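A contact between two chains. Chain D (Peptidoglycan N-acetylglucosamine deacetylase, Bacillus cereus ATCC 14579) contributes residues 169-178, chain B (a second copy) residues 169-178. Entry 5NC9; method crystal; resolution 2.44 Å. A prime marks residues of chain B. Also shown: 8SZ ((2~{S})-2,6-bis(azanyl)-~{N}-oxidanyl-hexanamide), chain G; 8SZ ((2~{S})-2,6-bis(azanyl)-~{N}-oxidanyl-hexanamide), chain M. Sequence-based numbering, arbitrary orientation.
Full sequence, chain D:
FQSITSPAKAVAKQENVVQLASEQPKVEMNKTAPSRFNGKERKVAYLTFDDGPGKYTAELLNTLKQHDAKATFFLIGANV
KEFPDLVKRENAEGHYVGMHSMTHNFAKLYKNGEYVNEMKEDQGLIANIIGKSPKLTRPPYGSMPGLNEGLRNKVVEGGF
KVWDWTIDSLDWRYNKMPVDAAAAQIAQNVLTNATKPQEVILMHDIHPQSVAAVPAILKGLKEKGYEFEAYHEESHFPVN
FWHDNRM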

# COMPACT_ATOMS: atom_id res chain seq x y z
N SER D 169 -8.87 6.21 -2.84
CA SER D 169 -7.52 6.39 -3.40
C SER D 169 -6.48 5.55 -2.69
O SER D 169 -5.45 5.22 -3.28
CB SER D 169 -7.08 7.88 -3.35
OG SER D 169 -6.64 8.25 -2.04
N LEU D 170 -6.78 5.19 -1.44
CA LEU D 170 -5.89 4.42 -0.56
C LEU D 170 -4.57 5.14 -0.36
O LEU D 170 -3.53 4.52 -0.08
CB LEU D 170 -5.63 3.01 -1.13
CG LEU D 170 -6.77 2.03 -1.30
CD1 LEU D 170 -6.26 0.82 -2.06
CD2 LEU D 170 -7.35 1.62 0.05
N ASP D 171 -4.61 6.46 -0.47
CA ASP D 171 -3.38 7.21 -0.59
C ASP D 171 -2.49 7.13 0.65
O ASP D 171 -1.27 7.14 0.54
CB ASP D 171 -3.70 8.68 -0.92
CG ASP D 171 -4.48 9.40 0.16
OD1 ASP D 171 -5.06 8.76 1.06
OD2 ASP D 171 -4.54 10.63 0.09
N TRP D 172 -3.10 6.99 1.82
CA TRP D 172 -2.37 6.99 3.08
C TRP D 172 -1.56 5.74 3.33
O TRP D 172 -0.68 5.72 4.19
CB TRP D 172 -3.36 7.17 4.22
CG TRP D 172 -4.35 6.07 4.32
CD1 TRP D 172 -5.56 5.99 3.68
CD2 TRP D 172 -4.25 4.89 5.11
NE1 TRP D 172 -6.20 4.83 4.00
CE2 TRP D 172 -5.43 4.13 4.89
CE3 TRP D 172 -3.28 4.39 5.99
CZ2 TRP D 172 -5.67 2.91 5.52
CZ3 TRP D 172 -3.52 3.15 6.61
CH2 TRP D 172 -4.70 2.43 6.37
N ARG D 173 -1.91 4.69 2.62
CA ARG D 173 -1.22 3.42 2.77
C ARG D 173 0.15 3.46 2.11
O ARG D 173 1.02 2.67 2.44
CB ARG D 173 -2.08 2.26 2.25
CG ARG D 173 -3.29 1.99 3.12
CD ARG D 173 -4.07 0.74 2.71
NE ARG D 173 -5.09 0.49 3.73
CZ ARG D 173 -5.47 -0.71 4.16
NH1 ARG D 173 -4.89 -1.82 3.69
NH2 ARG D 173 -6.40 -0.79 5.10
N TYR D 174 0.35 4.39 1.17
CA TYR D 174 1.58 4.46 0.39
C TYR D 174 2.71 5.31 1.03
O TYR D 174 3.30 6.16 0.38
CB TYR D 174 1.30 5.00 -1.01
CG TYR D 174 0.46 4.11 -1.87
CD1 TYR D 174 1.06 3.35 -2.88
CD2 TYR D 174 -0.92 3.99 -1.68
CE1 TYR D 174 0.32 2.53 -3.69
CE2 TYR D 174 -1.67 3.16 -2.49
CZ TYR D 174 -1.05 2.43 -3.50
OH TYR D 174 -1.80 1.59 -4.30
N ASN D 175 2.89 5.14 2.33
CA ASN D 175 3.94 5.81 3.09
C ASN D 175 5.31 5.08 3.24
O ASN D 175 6.06 5.41 4.15
CB ASN D 175 3.41 6.09 4.48
CG ASN D 175 3.24 4.84 5.29
OD1 ASN D 175 2.95 3.78 4.74
ND2 ASN D 175 3.41 4.94 6.60
N LYS D 176 5.64 4.08 2.40
CA LYS D 176 6.92 3.36 2.56
C LYS D 176 7.73 3.23 1.28
O LYS D 176 8.55 2.33 1.15
CB LYS D 176 6.69 1.94 3.09
CG LYS D 176 6.00 1.76 4.45
CD LYS D 176 6.87 2.06 5.63
CE LYS D 176 6.06 1.90 6.93
NZ LYS D 176 6.81 2.21 8.20
N MET D 177 7.42 4.06 0.29
CA MET D 177 8.17 4.09 -0.97
C MET D 177 8.54 5.54 -1.37
O MET D 177 8.06 6.48 -0.74
CB MET D 177 7.36 3.43 -2.06
CG MET D 177 6.17 4.24 -2.43
SD MET D 177 4.88 3.12 -2.94
CE MET D 177 5.63 2.49 -4.44
N PRO D 178 9.41 5.71 -2.38
CA PRO D 178 9.66 7.05 -2.95
C PRO D 178 8.37 7.85 -3.21
O PRO D 178 7.42 7.25 -3.72
CB PRO D 178 10.39 6.74 -4.26
CG PRO D 178 11.05 5.41 -4.04
CD PRO D 178 10.33 4.69 -2.93
C10 8SZ G . 5.21 -6.44 9.58
O01 8SZ G . 9.25 -10.81 8.18
O02 8SZ G . 8.83 -12.16 5.88
N03 8SZ G . 9.33 -7.91 6.47
N04 8SZ G . 4.37 -5.58 8.82
N05 8SZ G . 8.59 -10.82 5.99
C06 8SZ G . 7.07 -8.45 6.93
C07 8SZ G . 6.17 -8.27 8.17
C08 8SZ G . 8.52 -8.67 7.35
C09 8SZ G . 6.39 -6.86 8.71
C11 8SZ G . 8.84 -10.16 7.24
C10 8SZ M . -7.75 4.30 8.05
O01 8SZ M . -11.24 8.43 8.25
O02 8SZ M . -10.81 10.45 6.63
N03 8SZ M . -11.85 6.45 5.62
N04 8SZ M . -8.32 3.11 8.57
N05 8SZ M . -10.75 9.17 6.16
C06 8SZ M . -9.55 6.30 6.10
C07 8SZ M . -8.47 6.50 7.17
C08 8SZ M . -10.92 6.65 6.66
C09 8SZ M . -8.65 5.51 8.32
C11 8SZ M . -10.99 8.12 7.11
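Chain B 169-178: SLDWRYNKMP

The same ten residues of two copies of the deacetylase pack against each other about an approximate twofold axis, so the chains run in opposite directions: Leu170′ lies across from Lys176 (CA to CA 8.2 Å), Arg173′ from Arg173 (7.9 Å) and Lys176′ from Leu170 (8.3 Å). Chain B is loop or turn except for a short 3-10 segment at 171-173. Ser169′ stays out of reach of chain D; its OG accepts a hydrogen bond from Asp171′ N (3.3 Å), within the turn. Leu170′, with phi and psi both positive (57°/23°), points its CB toward chain D, and its CD1 lies 3.7 Å from Lys176 O and 4.3 Å from Met177 CB. Its carbonyl O accepts from Arg173′ N (3.2 Å), closing the 3-10 turn. Asp171′ is out of reach of the other stretch, and Trp172′ also makes no contact with chain D; its CH2 instead approaches N04 of the chain G ligand at 3.1 Å. The extended side chain of Arg173′ lays one guanidinium face over Lys176, with NH2 3.2 Å from Lys176 CE. The charged ends are also close, Arg173′ NH2 to Lys176 NZ measuring 4.1 Å, so this packing rests on the aliphatic part of the lysine and gains nothing from charge attraction. Tyr174′ starts with its CB directed away, yet its ring returns to meet Tyr174, CE2 to CE1 at 3.8 Å, the two planes inclined at 81°; its OH lies 3.9 Å from Met177 CE. Asn175′ sits near the edge of the Arg173 guanidinium. The CA-to-CB bond of Lys176′ points toward chain D; its CE lies 3.1 Å from Arg173 NH2, and its carbonyl O lies 3.6 Å from Leu170 CD1. Met177′ completes the apolar patch, its CB 4.4 Å from Leu170 CD1 and its CE 4.2 Å from Tyr174 OH. Pro178′, beyond reach, occupies the N-cap position of the following helix.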

# COMPACT_ATOMS: atom_id res chain seq x y z
N SER B 169 9.47 -5.63 -1.97
CA SER B 169 8.35 -5.54 -2.89
C SER B 169 7.13 -4.87 -2.25
O SER B 169 6.27 -4.39 -2.97
CB SER B 169 7.95 -6.94 -3.41
OG SER B 169 7.32 -7.73 -2.40
N LEU B 170 7.08 -4.86 -0.92
CA LEU B 170 5.94 -4.33 -0.14
C LEU B 170 4.62 -5.03 -0.50
O LEU B 170 3.51 -4.52 -0.26
CB LEU B 170 5.82 -2.81 -0.32
CG LEU B 170 6.98 -1.94 0.19
CD1 LEU B 170 6.86 -0.54 -0.38
CD2 LEU B 170 7.04 -1.89 1.72
N ASP B 171 4.75 -6.24 -1.03
CA ASP B 171 3.66 -6.96 -1.65
C ASP B 171 2.45 -7.14 -0.72
O ASP B 171 1.32 -6.98 -1.14
CB ASP B 171 4.17 -8.31 -2.17
CG ASP B 171 4.66 -9.22 -1.06
OD1 ASP B 171 4.85 -8.75 0.08
OD2 ASP B 171 4.86 -10.42 -1.32
N TRP B 172 2.71 -7.44 0.55
CA TRP B 172 1.67 -7.80 1.52
C TRP B 172 0.74 -6.66 1.91
O TRP B 172 -0.33 -6.89 2.47
CB TRP B 172 2.31 -8.35 2.78
CG TRP B 172 3.22 -7.36 3.43
CD1 TRP B 172 4.55 -7.14 3.15
CD2 TRP B 172 2.88 -6.42 4.45
NE1 TRP B 172 5.04 -6.13 3.93
CE2 TRP B 172 4.04 -5.67 4.75
CE3 TRP B 172 1.71 -6.15 5.15
CZ2 TRP B 172 4.06 -4.68 5.72
CZ3 TRP B 172 1.73 -5.15 6.12
CH2 TRP B 172 2.91 -4.42 6.39
N ARG B 173 1.18 -5.43 1.66
CA ARG B 173 0.38 -4.26 1.97
C ARG B 173 -0.68 -3.98 0.90
O ARG B 173 -1.65 -3.28 1.15
CB ARG B 173 1.28 -3.03 2.13
CG ARG B 173 2.29 -3.08 3.24
CD ARG B 173 3.12 -1.77 3.30
NE ARG B 173 3.98 -1.75 4.48
CZ ARG B 173 3.92 -0.85 5.46
NH1 ARG B 173 3.05 0.16 5.42
NH2 ARG B 173 4.75 -0.96 6.49
N TYR B 174 -0.50 -4.53 -0.30
CA TYR B 174 -1.45 -4.31 -1.39
C TYR B 174 -2.64 -5.29 -1.28
O TYR B 174 -2.87 -6.12 -2.17
CB TYR B 174 -0.73 -4.44 -2.74
CG TYR B 174 0.26 -3.33 -3.03
CD1 TYR B 174 1.57 -3.39 -2.57
CD2 TYR B 174 -0.12 -2.22 -3.77
CE1 TYR B 174 2.46 -2.37 -2.85
CE2 TYR B 174 0.74 -1.21 -4.05
CZ TYR B 174 2.04 -1.27 -3.59
OH TYR B 174 2.93 -0.23 -3.87
N ASN B 175 -3.40 -5.20 -0.20
CA ASN B 175 -4.48 -6.14 0.03
C ASN B 175 -5.91 -5.57 0.11
O ASN B 175 -6.78 -6.19 0.71
CB ASN B 175 -4.20 -6.90 1.33
CG ASN B 175 -4.26 -6.01 2.54
OD1 ASN B 175 -3.88 -4.84 2.48
ND2 ASN B 175 -4.74 -6.55 3.66
N LYS B 176 -6.14 -4.39 -0.45
CA LYS B 176 -7.48 -3.77 -0.42
C LYS B 176 -7.80 -3.16 -1.77
O LYS B 176 -8.41 -2.11 -1.87
CB LYS B 176 -7.60 -2.70 0.68
CG LYS B 176 -7.26 -3.18 2.09
CD LYS B 176 -8.43 -3.02 3.03
CE LYS B 176 -8.09 -3.37 4.48
NZ LYS B 176 -8.10 -4.81 4.85
N MET B 177 -7.36 -3.85 -2.82
CA MET B 177 -7.64 -3.47 -4.20
C MET B 177 -7.80 -4.73 -5.06
O MET B 177 -7.51 -5.83 -4.59
CB MET B 177 -6.50 -2.62 -4.73
CG MET B 177 -5.18 -3.20 -4.33
SD MET B 177 -3.85 -2.05 -4.48
CE MET B 177 -4.17 -1.31 -6.09
N PRO B 178 -8.28 -4.58 -6.30
CA PRO B 178 -8.27 -5.73 -7.22
C PRO B 178 -6.90 -6.42 -7.25
O PRO B 178 -5.88 -5.74 -7.24
CB PRO B 178 -8.61 -5.11 -8.57
CG PRO B 178 -9.45 -3.91 -8.21
CD PRO B 178 -9.03 -3.44 -6.86